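Local coordinates for protein BexL (Amycolatopsis orientalis, PDB 4XRW) that probably cyclises and aromatises a nascent polyketide as a two-domain aromatase/cyclase of the type II polyketide synthase pathway to BE-7585A, at residues Ala24-Leu29 with Asn151-Leu156; Glu67-Trp72 with Ser84-Asp89; Phe173-Thr178 with Ser278-Val283; Asp193-Trp198 with Ser236-Phe241. One frame throughout, in Å; residues are numbered along the deposited sequence.

Overall arrangement
From the N terminus, strand 22-30 opens the first helix-grip domain, and contact 1 closes its long loop by setting that edge strand beside helix 138-166. Contact 2, a local hairpin pairing in the same sheet, falls within this loop. After the helix the chain starts the second domain: contact 3 joins its first strand, 172-181, to its last, 274-284. The span it closes encloses contact 4, which ties the turn after helix 185-193 to strand 231-241. No loops cross; contacts 1 and 2 precede 3 and 4. Contacts 2 and 4 nevertheless touch across the boundary between the two domains, W72 CH2 lying 3.6 Å from F241 CZ. Contacts 1 and 3 have centres about 30 Å apart.

Contact 1 of 4, residues Ala24-Leu29 with Asn151-Leu156; sequences AEHDIL and NSRSEL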
# COMPACT_ATOMS: atom_id res chain seq x y z
N ALA A 24 -26.23 6.19 -2.33
CA ALA A 24 -26.11 4.75 -2.37
C ALA A 24 -25.62 4.25 -1.05
O ALA A 24 -25.04 5.01 -0.26
CB ALA A 24 -25.16 4.30 -3.47
N GLU A 25 -25.91 2.98 -0.78
CA GLU A 25 -25.41 2.32 0.42
C GLU A 25 -25.16 0.85 0.16
O GLU A 25 -25.99 0.13 -0.42
CB GLU A 25 -26.36 2.45 1.63
CG GLU A 25 -25.73 1.80 2.88
CD GLU A 25 -26.52 1.90 4.18
OE1 GLU A 25 -26.33 0.98 5.03
OE2 GLU A 25 -27.27 2.88 4.39
N HIS A 26 -23.99 0.42 0.59
CA HIS A 26 -23.57 -0.97 0.54
C HIS A 26 -23.12 -1.38 1.93
O HIS A 26 -22.67 -0.55 2.73
CB HIS A 26 -22.46 -1.15 -0.48
CG HIS A 26 -22.86 -0.82 -1.88
ND1 HIS A 26 -22.88 0.48 -2.37
CD2 HIS A 26 -23.24 -1.62 -2.91
CE1 HIS A 26 -23.27 0.45 -3.64
NE2 HIS A 26 -23.49 -0.81 -3.98
N ASP A 27 -23.27 -2.66 2.28
CA ASP A 27 -22.72 -3.11 3.55
C ASP A 27 -22.16 -4.52 3.45
O ASP A 27 -22.37 -5.21 2.45
CB ASP A 27 -23.76 -2.99 4.67
CG ASP A 27 -25.02 -3.73 4.39
OD1 ASP A 27 -24.95 -4.97 4.21
OD2 ASP A 27 -26.08 -3.08 4.34
N ILE A 28 -21.39 -4.89 4.47
CA ILE A 28 -20.80 -6.21 4.59
C ILE A 28 -20.57 -6.49 6.07
O ILE A 28 -20.44 -5.55 6.86
CB ILE A 28 -19.48 -6.31 3.80
CG1 ILE A 28 -19.17 -7.76 3.47
CG2 ILE A 28 -18.34 -5.64 4.55
CD1 ILE A 28 -18.22 -7.95 2.33
N LEU A 29 -20.54 -7.77 6.46
CA LEU A 29 -20.20 -8.15 7.82
C LEU A 29 -18.74 -8.50 7.86
O LEU A 29 -18.23 -9.14 6.94
CB LEU A 29 -21.03 -9.36 8.31
CG LEU A 29 -22.54 -9.18 8.33
CD1 LEU A 29 -23.21 -10.54 8.59
CD2 LEU A 29 -22.97 -8.16 9.37
N ASN A 151 -17.46 -0.37 -7.73
CA ASN A 151 -16.34 -0.09 -6.86
C ASN A 151 -16.63 -0.36 -5.38
O ASN A 151 -15.79 -0.92 -4.69
CB ASN A 151 -15.87 1.36 -7.02
CG ASN A 151 -14.52 1.58 -6.43
OD1 ASN A 151 -13.51 1.16 -7.00
ND2 ASN A 151 -14.48 2.18 -5.24
N SER A 152 -17.82 0.02 -4.91
CA SER A 152 -18.18 -0.17 -3.51
C SER A 152 -18.23 -1.64 -3.14
O SER A 152 -17.79 -2.01 -2.07
CB SER A 152 -19.52 0.47 -3.17
OG SER A 152 -19.47 1.87 -3.33
N ARG A 153 -18.77 -2.47 -4.02
CA ARG A 153 -18.84 -3.90 -3.73
C ARG A 153 -17.47 -4.54 -3.67
O ARG A 153 -17.20 -5.36 -2.79
CB ARG A 153 -19.70 -4.60 -4.78
CG ARG A 153 -21.18 -4.27 -4.68
CD ARG A 153 -21.94 -4.90 -5.84
NE ARG A 153 -23.35 -4.56 -5.76
CZ ARG A 153 -24.18 -5.07 -4.86
NH1 ARG A 153 -23.75 -5.95 -3.96
NH2 ARG A 153 -25.46 -4.71 -4.85
N SER A 154 -16.58 -4.17 -4.59
CA SER A 154 -15.26 -4.77 -4.62
C SER A 154 -14.44 -4.27 -3.43
O SER A 154 -13.68 -5.03 -2.84
CB SER A 154 -14.55 -4.48 -5.95
OG SER A 154 -14.42 -3.09 -6.19
N GLU A 155 -14.60 -2.99 -3.06
CA GLU A 155 -13.91 -2.42 -1.93
C GLU A 155 -14.31 -3.09 -0.63
O GLU A 155 -13.46 -3.41 0.19
CB GLU A 155 -14.18 -0.90 -1.86
CG GLU A 155 -13.62 -0.20 -0.67
CD GLU A 155 -13.57 1.31 -0.86
OE1 GLU A 155 -14.64 1.97 -0.81
OE2 GLU A 155 -12.46 1.84 -1.06
N LEU A 156 -15.61 -3.30 -0.43
CA LEU A 156 -16.10 -3.92 0.81
C LEU A 156 -15.67 -5.39 0.89
O LEU A 156 -15.32 -5.90 1.96
CB LEU A 156 -17.62 -3.82 0.92
CG LEU A 156 -18.18 -2.45 1.33
CD1 LEU A 156 -19.70 -2.46 1.46
CD2 LEU A 156 -17.52 -2.00 2.64
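H26 and I28 on the edge strand of the first helix-grip domain pack against S152, R153 and L156 of its long helix. The two short axes approach to 8.7 Å and run nearly parallel, at 19°, and the contact buries 308 Å² with no hydrogen bond between the segments. H26 carries much of it. Its CG lies anti to the carbonyl carbon (chi1 -62°), which sends the imidazole toward the helix, where S152 CB sits over one ring face in a CH-pi contact, 3.8 Å from the centroid. R153 reaches the same ring with an extended chain: R153 CG touches H26 CD2 at 3.8 Å, and the guanidinium, almost perpendicular to the imidazole at 88°, then turns a face to the same carbon. Both polar ends converge on D149, one turn earlier in the helix, since H26 NE2 and R153 NE each reach D149 OD1; this shared carboxylate helps to fix how the two flat groups are turned. Further along, L156 pushes its CD1 branch against the strand, 3.6 Å from H26 CB and equally close to H26 C. I28 slides past L156 in the opposite sense: I28 CD1 lies 3.6 Å from L156 O, and I28 CG2 packs 4.1 Å from L156 CB. On its inner edge segment 24-29 is hydrogen-bonded through A24, H26 and I28 to strand 123-133, while S152 also packs on H129 of that strand and L156 reaches W113 of strand 106-117.

Contact 2 of 4, residues Glu67-Trp72 with Ser84-Asp89; sequences ERIRIW and SRRELD
E67 and R86 lie side by side and point the same way, joined by a salt bridge in which two guanidinium nitrogens converge on one carboxylate oxygen. R86 NH2 reaches E67 OE2 at 3.0 Å on its syn side, and R86 NE reaches E67 OE2 at 3.2 Å on its anti side. The oxygen is exactly in the guanidinium plane, whereas both nitrogens approach from one face of the carboxylate, whose plane is turned 27° from that of the guanidinium. E67 achieves this with CG wedged between its backbone N and carbonyl carbon (chi1 68°) and an extended chain beyond; R86 bends at chi3 (-58°). H59 binds the other carboxylate oxygen, and the carbonyls of V41 and A42 take further R86 N-H groups. These residues pair the strands of the hairpin 67-73/80-89 within the first domain's sheet: E67 with R86 and I69 with S84 are antiparallel hydrogen-bonded pairs, I69 N to S84 O measuring 2.8 Å. On the face shared with E67, I69 CD1 crosses the arginine chain 3.9 Å from R86 CD, and I69 CG1 packs 4.0 Å from S84 CB, with W47 touching I69, I71 and R86. The other face carries R68 and R85, a non-hydrogen-bonded pair: R85 runs extended until its NH1 is 3.8 Å from R68 CD, while R68 bends its own guanidinium toward E100 and E61.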
# COMPACT_ATOMS: atom_id res chain seq x y z
N GLU A 67 -9.78 16.93 8.60
CA GLU A 67 -8.45 16.74 8.05
C GLU A 67 -8.50 16.63 6.53
O GLU A 67 -9.55 16.35 5.98
CB GLU A 67 -7.82 15.50 8.64
CG GLU A 67 -8.50 14.22 8.19
CD GLU A 67 -7.88 12.99 8.81
OE1 GLU A 67 -7.30 13.10 9.92
OE2 GLU A 67 -7.98 11.92 8.18
N ARG A 68 -7.38 16.88 5.87
CA ARG A 68 -7.26 16.61 4.45
C ARG A 68 -6.10 15.66 4.23
O ARG A 68 -5.02 15.82 4.82
CB ARG A 68 -7.05 17.88 3.65
CG ARG A 68 -8.19 18.84 3.79
CD ARG A 68 -7.83 20.19 3.15
NE ARG A 68 -7.60 20.06 1.72
CZ ARG A 68 -6.62 20.65 1.04
NH1 ARG A 68 -5.75 21.45 1.64
NH2 ARG A 68 -6.51 20.44 -0.27
N ILE A 69 -6.32 14.66 3.38
CA ILE A 69 -5.32 13.62 3.14
C ILE A 69 -5.09 13.51 1.65
O ILE A 69 -5.93 13.92 0.83
CB ILE A 69 -5.74 12.22 3.73
CG1 ILE A 69 -7.11 11.77 3.15
CG2 ILE A 69 -5.74 12.27 5.22
CD1 ILE A 69 -7.51 10.37 3.51
N ARG A 70 -3.90 13.03 1.33
CA ARG A 70 -3.46 12.76 -0.03
C ARG A 70 -3.24 11.26 -0.14
O ARG A 70 -2.50 10.68 0.65
CB ARG A 70 -2.17 13.52 -0.40
CG ARG A 70 -1.85 13.36 -1.87
CD ARG A 70 -0.66 14.17 -2.35
NE ARG A 70 -0.82 15.59 -2.06
CZ ARG A 70 -1.47 16.46 -2.83
NH1 ARG A 70 -2.02 16.06 -3.98
NH2 ARG A 70 -1.57 17.73 -2.46
N ILE A 71 -3.92 10.67 -1.11
CA ILE A 71 -3.97 9.23 -1.30
C ILE A 71 -3.25 8.92 -2.62
O ILE A 71 -3.56 9.52 -3.65
CB ILE A 71 -5.39 8.72 -1.38
CG1 ILE A 71 -6.17 9.01 -0.09
CG2 ILE A 71 -5.41 7.24 -1.67
CD1 ILE A 71 -7.65 9.23 -0.34
N TRP A 72 -2.29 8.01 -2.56
CA TRP A 72 -1.69 7.45 -3.76
C TRP A 72 -2.20 6.00 -3.93
O TRP A 72 -2.13 5.17 -2.99
CB TRP A 72 -0.14 7.46 -3.68
CG TRP A 72 0.53 8.77 -3.72
CD1 TRP A 72 1.13 9.40 -4.80
CD2 TRP A 72 0.72 9.63 -2.62
NE1 TRP A 72 1.66 10.58 -4.42
CE2 TRP A 72 1.41 10.76 -3.09
CE3 TRP A 72 0.38 9.56 -1.28
CZ2 TRP A 72 1.77 11.79 -2.25
CZ3 TRP A 72 0.73 10.60 -0.45
CH2 TRP A 72 1.41 11.71 -0.95
N SER A 84 -8.61 14.19 -0.33
CA SER A 84 -9.89 13.93 0.29
C SER A 84 -9.93 14.70 1.60
O SER A 84 -8.94 14.76 2.36
CB SER A 84 -10.07 12.41 0.52
OG SER A 84 -11.36 12.10 1.04
N ARG A 85 -11.09 15.26 1.89
CA ARG A 85 -11.36 15.88 3.17
C ARG A 85 -12.24 14.98 4.00
O ARG A 85 -13.25 14.49 3.49
CB ARG A 85 -12.04 17.23 2.99
CG ARG A 85 -12.33 17.95 4.28
CD ARG A 85 -12.91 19.32 4.02
NE ARG A 85 -12.97 20.10 5.24
CZ ARG A 85 -12.10 21.06 5.57
NH1 ARG A 85 -11.10 21.39 4.75
NH2 ARG A 85 -12.24 21.70 6.72
N ARG A 86 -11.84 14.73 5.24
CA ARG A 86 -12.59 13.82 6.11
C ARG A 86 -12.93 14.47 7.44
O ARG A 86 -12.22 15.34 7.93
CB ARG A 86 -11.83 12.52 6.37
CG ARG A 86 -11.23 11.87 5.11
CD ARG A 86 -10.92 10.38 5.34
NE ARG A 86 -10.01 10.20 6.45
CZ ARG A 86 -9.79 9.05 7.07
NH1 ARG A 86 -10.44 7.93 6.74
NH2 ARG A 86 -8.93 9.04 8.06
N GLU A 87 -14.05 14.02 7.98
CA GLU A 87 -14.47 14.34 9.33
C GLU A 87 -14.68 13.05 10.09
O GLU A 87 -15.50 12.21 9.68
CB GLU A 87 -15.75 15.16 9.34
CG GLU A 87 -15.57 16.56 8.79
CD GLU A 87 -15.83 16.65 7.28
OE1 GLU A 87 -16.73 15.93 6.77
OE2 GLU A 87 -15.13 17.45 6.62
N LEU A 88 -13.98 12.92 11.22
CA LEU A 88 -13.98 11.67 11.99
C LEU A 88 -14.85 11.79 13.25
O LEU A 88 -14.74 12.76 13.97
CB LEU A 88 -12.56 11.31 12.38
CG LEU A 88 -11.69 10.59 11.31
CD1 LEU A 88 -11.51 11.43 10.08
CD2 LEU A 88 -10.34 10.22 11.89
N ASP A 89 -15.69 10.80 13.52
CA ASP A 89 -16.52 10.79 14.74
C ASP A 89 -16.36 9.43 15.43
O ASP A 89 -17.12 8.51 15.18
CB ASP A 89 -18.00 11.07 14.39
CG ASP A 89 -18.89 11.21 15.63
OD1 ASP A 89 -18.47 10.81 16.75
OD2 ASP A 89 -20.01 11.71 15.45

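Contact 3 of 4, residues Phe173-Thr178 with Ser278-Val283; sequences FSFTDT and SEHTVV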
# COMPACT_ATOMS: atom_id res chain seq x y z
N PHE A 173 3.14 -9.93 9.37
CA PHE A 173 4.34 -9.60 10.13
C PHE A 173 5.10 -8.50 9.41
O PHE A 173 4.92 -8.28 8.22
CB PHE A 173 5.21 -10.84 10.34
CG PHE A 173 5.69 -11.47 9.07
CD1 PHE A 173 6.94 -11.16 8.57
CD2 PHE A 173 4.89 -12.36 8.37
CE1 PHE A 173 7.40 -11.75 7.40
CE2 PHE A 173 5.33 -12.94 7.19
CZ PHE A 173 6.60 -12.63 6.70
N SER A 174 5.93 -7.81 10.17
CA SER A 174 6.66 -6.69 9.66
C SER A 174 8.06 -6.75 10.24
O SER A 174 8.25 -7.21 11.36
CB SER A 174 5.96 -5.40 10.02
OG SER A 174 6.83 -4.29 9.91
N PHE A 175 9.05 -6.31 9.47
CA PHE A 175 10.43 -6.31 9.96
C PHE A 175 11.22 -5.24 9.22
O PHE A 175 10.84 -4.84 8.12
CB PHE A 175 11.07 -7.69 9.79
CG PHE A 175 11.22 -8.12 8.37
CD1 PHE A 175 12.37 -7.80 7.65
CD2 PHE A 175 10.23 -8.83 7.74
CE1 PHE A 175 12.52 -8.20 6.33
CE2 PHE A 175 10.37 -9.23 6.41
CZ PHE A 175 11.51 -8.90 5.71
N THR A 176 12.31 -4.78 9.84
CA THR A 176 13.13 -3.70 9.30
C THR A 176 14.63 -4.07 9.35
O THR A 176 15.08 -4.69 10.30
CB THR A 176 12.91 -2.41 10.08
OG1 THR A 176 11.53 -2.02 10.02
CG2 THR A 176 13.76 -1.29 9.54
N ASP A 177 15.37 -3.72 8.30
CA ASP A 177 16.84 -3.83 8.32
C ASP A 177 17.42 -2.43 8.22
O ASP A 177 16.90 -1.62 7.48
CB ASP A 177 17.35 -4.70 7.18
CG ASP A 177 17.05 -6.17 7.40
OD1 ASP A 177 17.63 -6.78 8.32
OD2 ASP A 177 16.25 -6.71 6.63
N THR A 178 18.48 -2.15 8.98
CA THR A 178 19.03 -0.81 9.06
C THR A 178 20.53 -0.88 8.81
O THR A 178 21.17 -1.86 9.19
CB THR A 178 18.77 -0.18 10.44
OG1 THR A 178 17.38 0.13 10.58
CG2 THR A 178 19.56 1.09 10.62
N SER A 278 15.17 -0.28 5.57
CA SER A 278 14.25 -0.95 4.66
C SER A 278 13.26 -1.74 5.51
O SER A 278 13.66 -2.70 6.17
CB SER A 278 14.99 -1.88 3.73
OG SER A 278 14.13 -2.61 2.89
N GLU A 279 12.00 -1.32 5.48
CA GLU A 279 10.93 -1.99 6.21
C GLU A 279 10.08 -2.82 5.27
O GLU A 279 9.89 -2.43 4.12
CB GLU A 279 10.06 -0.96 6.93
CG GLU A 279 8.93 -1.57 7.77
CD GLU A 279 7.63 -1.86 7.00
OE1 GLU A 279 7.51 -1.61 5.77
OE2 GLU A 279 6.69 -2.37 7.66
N HIS A 280 9.59 -3.93 5.74
CA HIS A 280 8.67 -4.74 4.99
C HIS A 280 7.48 -5.15 5.84
O HIS A 280 7.65 -5.50 6.94
CB HIS A 280 9.30 -6.01 4.48
CG HIS A 280 10.49 -5.80 3.60
ND1 HIS A 280 10.42 -5.87 2.24
CD2 HIS A 280 11.78 -5.61 3.91
CE1 HIS A 280 11.62 -5.67 1.74
NE2 HIS A 280 12.46 -5.51 2.73
N THR A 281 6.31 -5.09 5.25
CA THR A 281 5.10 -5.68 5.84
C THR A 281 4.55 -6.74 4.88
O THR A 281 4.34 -6.50 3.65
CB THR A 281 4.02 -4.62 6.15
OG1 THR A 281 4.45 -3.77 7.24
CG2 THR A 281 2.71 -5.29 6.55
N VAL A 282 4.31 -7.94 5.43
CA VAL A 282 3.83 -9.04 4.64
C VAL A 282 2.58 -9.65 5.26
O VAL A 282 2.50 -9.76 6.47
CB VAL A 282 4.89 -10.16 4.50
CG1 VAL A 282 4.34 -11.32 3.68
CG2 VAL A 282 6.15 -9.63 3.82
N VAL A 283 1.63 -10.02 4.41
CA VAL A 283 0.54 -10.92 4.78
C VAL A 283 0.69 -12.21 3.99
O VAL A 283 0.78 -12.20 2.76
CB VAL A 283 -0.86 -10.31 4.52
CG1 VAL A 283 -1.96 -11.30 4.93
CG2 VAL A 283 -1.02 -9.00 5.24
O HOH W 1 14.57 -5.21 5.11
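S174 OG donates to E279 OE2 over 3.0 Å, meeting this oxygen on its anti side, 26° out of the carboxylate plane. T281 OG1 supplies a second bond, 2.7 Å to the syn lone pair of E279 OE2, so one oxygen is held by hydroxyls from both strands; a bend at chi2 (-86°) brings the carboxylate there. On the opposite face of the sheet, one face of the F175 ring is covered by H280 CB in a CH-pi contact, 4.1 Å from the F175 centroid, and the two near-parallel rings are slid so far apart that they barely overlap. V282 CB similarly sits over one face of F173, 3.7 Å from F173 CZ. Six backbone bonds set this register, through the hydrogen-bonded pairs F173-V282, F175-H280 and D177-S278, joining the first and last strands of the second helix-grip domain. A water spans D177 OD2 (2.7 Å) and S278 O (2.9 Å). Beyond, helix 299-326 covers the aromatic face: S311 binds D177, and S314 binds S278 and H280. Within the sheet, H260 of strand 257-268 bonds H280 ND1. Two hydroxyl donors on E279 OE2 would probably favour its anionic carboxylate.

Contact 4 of 4, residues Asp193-Trp198 with Ser236-Phe241; sequences DQAALW and SVRVCF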
# COMPACT_ATOMS: atom_id res chain seq x y z
N ASP A 193 16.21 5.61 -5.26
CA ASP A 193 15.23 6.26 -6.14
C ASP A 193 15.51 5.94 -7.61
O ASP A 193 14.60 5.62 -8.39
CB ASP A 193 15.27 7.77 -5.92
CG ASP A 193 14.26 8.54 -6.77
OD1 ASP A 193 13.07 8.16 -6.81
OD2 ASP A 193 14.68 9.55 -7.37
N GLN A 194 16.77 6.02 -8.01
CA GLN A 194 17.15 5.86 -9.40
C GLN A 194 17.29 4.39 -9.77
O GLN A 194 18.39 3.86 -10.08
CB GLN A 194 18.44 6.65 -9.68
CG GLN A 194 18.24 8.12 -9.44
CD GLN A 194 19.49 8.97 -9.64
OE1 GLN A 194 20.40 8.60 -10.37
NE2 GLN A 194 19.51 10.12 -8.99
N ALA A 195 16.15 3.70 -9.78
CA ALA A 195 16.17 2.26 -9.93
C ALA A 195 16.45 1.83 -11.36
O ALA A 195 16.82 0.69 -11.59
CB ALA A 195 14.83 1.66 -9.42
N ALA A 196 16.35 2.75 -12.31
CA ALA A 196 16.69 2.43 -13.69
C ALA A 196 18.13 1.97 -13.80
O ALA A 196 18.48 1.24 -14.72
CB ALA A 196 16.43 3.62 -14.60
N LEU A 197 18.96 2.40 -12.84
CA LEU A 197 20.39 2.08 -12.84
C LEU A 197 20.73 0.79 -12.10
O LEU A 197 21.90 0.39 -12.02
CB LEU A 197 21.16 3.25 -12.21
CG LEU A 197 20.97 4.62 -12.88
CD1 LEU A 197 21.74 5.68 -12.14
CD2 LEU A 197 21.41 4.62 -14.37
N TRP A 198 19.72 0.13 -11.52
CA TRP A 198 19.99 -1.06 -10.73
C TRP A 198 20.48 -2.27 -11.52
O TRP A 198 21.10 -3.15 -10.94
CB TRP A 198 18.74 -1.46 -9.93
CG TRP A 198 18.42 -0.61 -8.77
CD1 TRP A 198 19.09 0.48 -8.31
CD2 TRP A 198 17.31 -0.79 -7.88
NE1 TRP A 198 18.49 1.00 -7.20
CE2 TRP A 198 17.39 0.24 -6.90
CE3 TRP A 198 16.26 -1.71 -7.81
CZ2 TRP A 198 16.48 0.35 -5.87
CZ3 TRP A 198 15.35 -1.58 -6.78
CH2 TRP A 198 15.46 -0.55 -5.83
N SER A 236 6.27 -3.22 -8.73
CA SER A 236 5.78 -2.48 -7.59
C SER A 236 5.50 -1.03 -7.99
O SER A 236 6.04 -0.53 -8.98
CB SER A 236 6.80 -2.51 -6.46
OG SER A 236 8.00 -1.90 -6.92
N VAL A 237 4.66 -0.37 -7.20
CA VAL A 237 4.41 1.06 -7.38
C VAL A 237 5.03 1.77 -6.18
O VAL A 237 4.85 1.33 -5.04
CB VAL A 237 2.90 1.35 -7.49
CG1 VAL A 237 2.65 2.84 -7.44
CG2 VAL A 237 2.35 0.72 -8.77
N ARG A 238 5.85 2.78 -6.44
CA ARG A 238 6.56 3.51 -5.40
C ARG A 238 6.19 4.99 -5.40
O ARG A 238 5.96 5.60 -6.44
CB ARG A 238 8.10 3.36 -5.60
CG ARG A 238 8.51 1.96 -5.96
CD ARG A 238 9.99 1.67 -5.61
NE ARG A 238 10.87 2.62 -6.28
CZ ARG A 238 12.19 2.67 -6.12
NH1 ARG A 238 12.79 1.84 -5.30
NH2 ARG A 238 12.90 3.56 -6.79
N VAL A 239 6.13 5.53 -4.21
CA VAL A 239 5.96 6.93 -3.98
C VAL A 239 7.22 7.49 -3.29
O VAL A 239 7.59 7.07 -2.18
CB VAL A 239 4.73 7.20 -3.10
CG1 VAL A 239 4.47 8.67 -3.05
CG2 VAL A 239 3.46 6.45 -3.62
N CYS A 240 7.83 8.47 -3.94
CA CYS A 240 9.14 8.99 -3.57
C CYS A 240 9.06 10.43 -3.02
O CYS A 240 8.48 11.32 -3.63
CB CYS A 240 10.05 8.92 -4.80
SG CYS A 240 10.04 7.26 -5.55
N PHE A 241 9.67 10.63 -1.86
CA PHE A 241 9.68 11.91 -1.14
C PHE A 241 11.16 12.31 -0.92
O PHE A 241 11.78 11.81 -0.01
CB PHE A 241 8.97 11.77 0.18
CG PHE A 241 7.51 11.38 0.07
CD1 PHE A 241 6.53 12.35 -0.07
CD2 PHE A 241 7.14 10.06 0.09
CE1 PHE A 241 5.18 12.01 -0.17
CE2 PHE A 241 5.77 9.70 -0.02
CZ PHE A 241 4.81 10.68 -0.16
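The R238 guanidinium and the W198 indole stand almost perpendicular, at 89°, with R238 NH1 3.6 Å from W198 CH2. Over the centre of one indole face lies A195 CB, 3.7 Å above the plane, and the same methyl is 3.8 Å from R238 NH2. At the guanidinium edge, close to its plane, comes the D193 carbonyl, but D193 O at 3.1 Å from R238 NH2 has too poor an angle for a hydrogen bond. That nitrogen instead donates to V192 O and to Q218 OE1, and Q218 NE2 bonds D193 O in return. R238 gets there by a bend at chi3 (-58°), as R86 does in the first domain. Behind the contact, Q194 centres an inverse gamma turn with a weak A195 N to D193 O bond of 2.8 Å, and W198 is fixed by NE1 donating to F191 O. D193 OD1 comes to 3.4 Å from C240 SG because the side chain swings trans to its backbone N (chi1 -178°), while the same OD1 stays 4.6 Å from R238 NH2. The strand therefore brings a buried cationic group to V192 O, at the C-terminal end of helix 185-193, where the helix dipole would probably help to stabilise its charge.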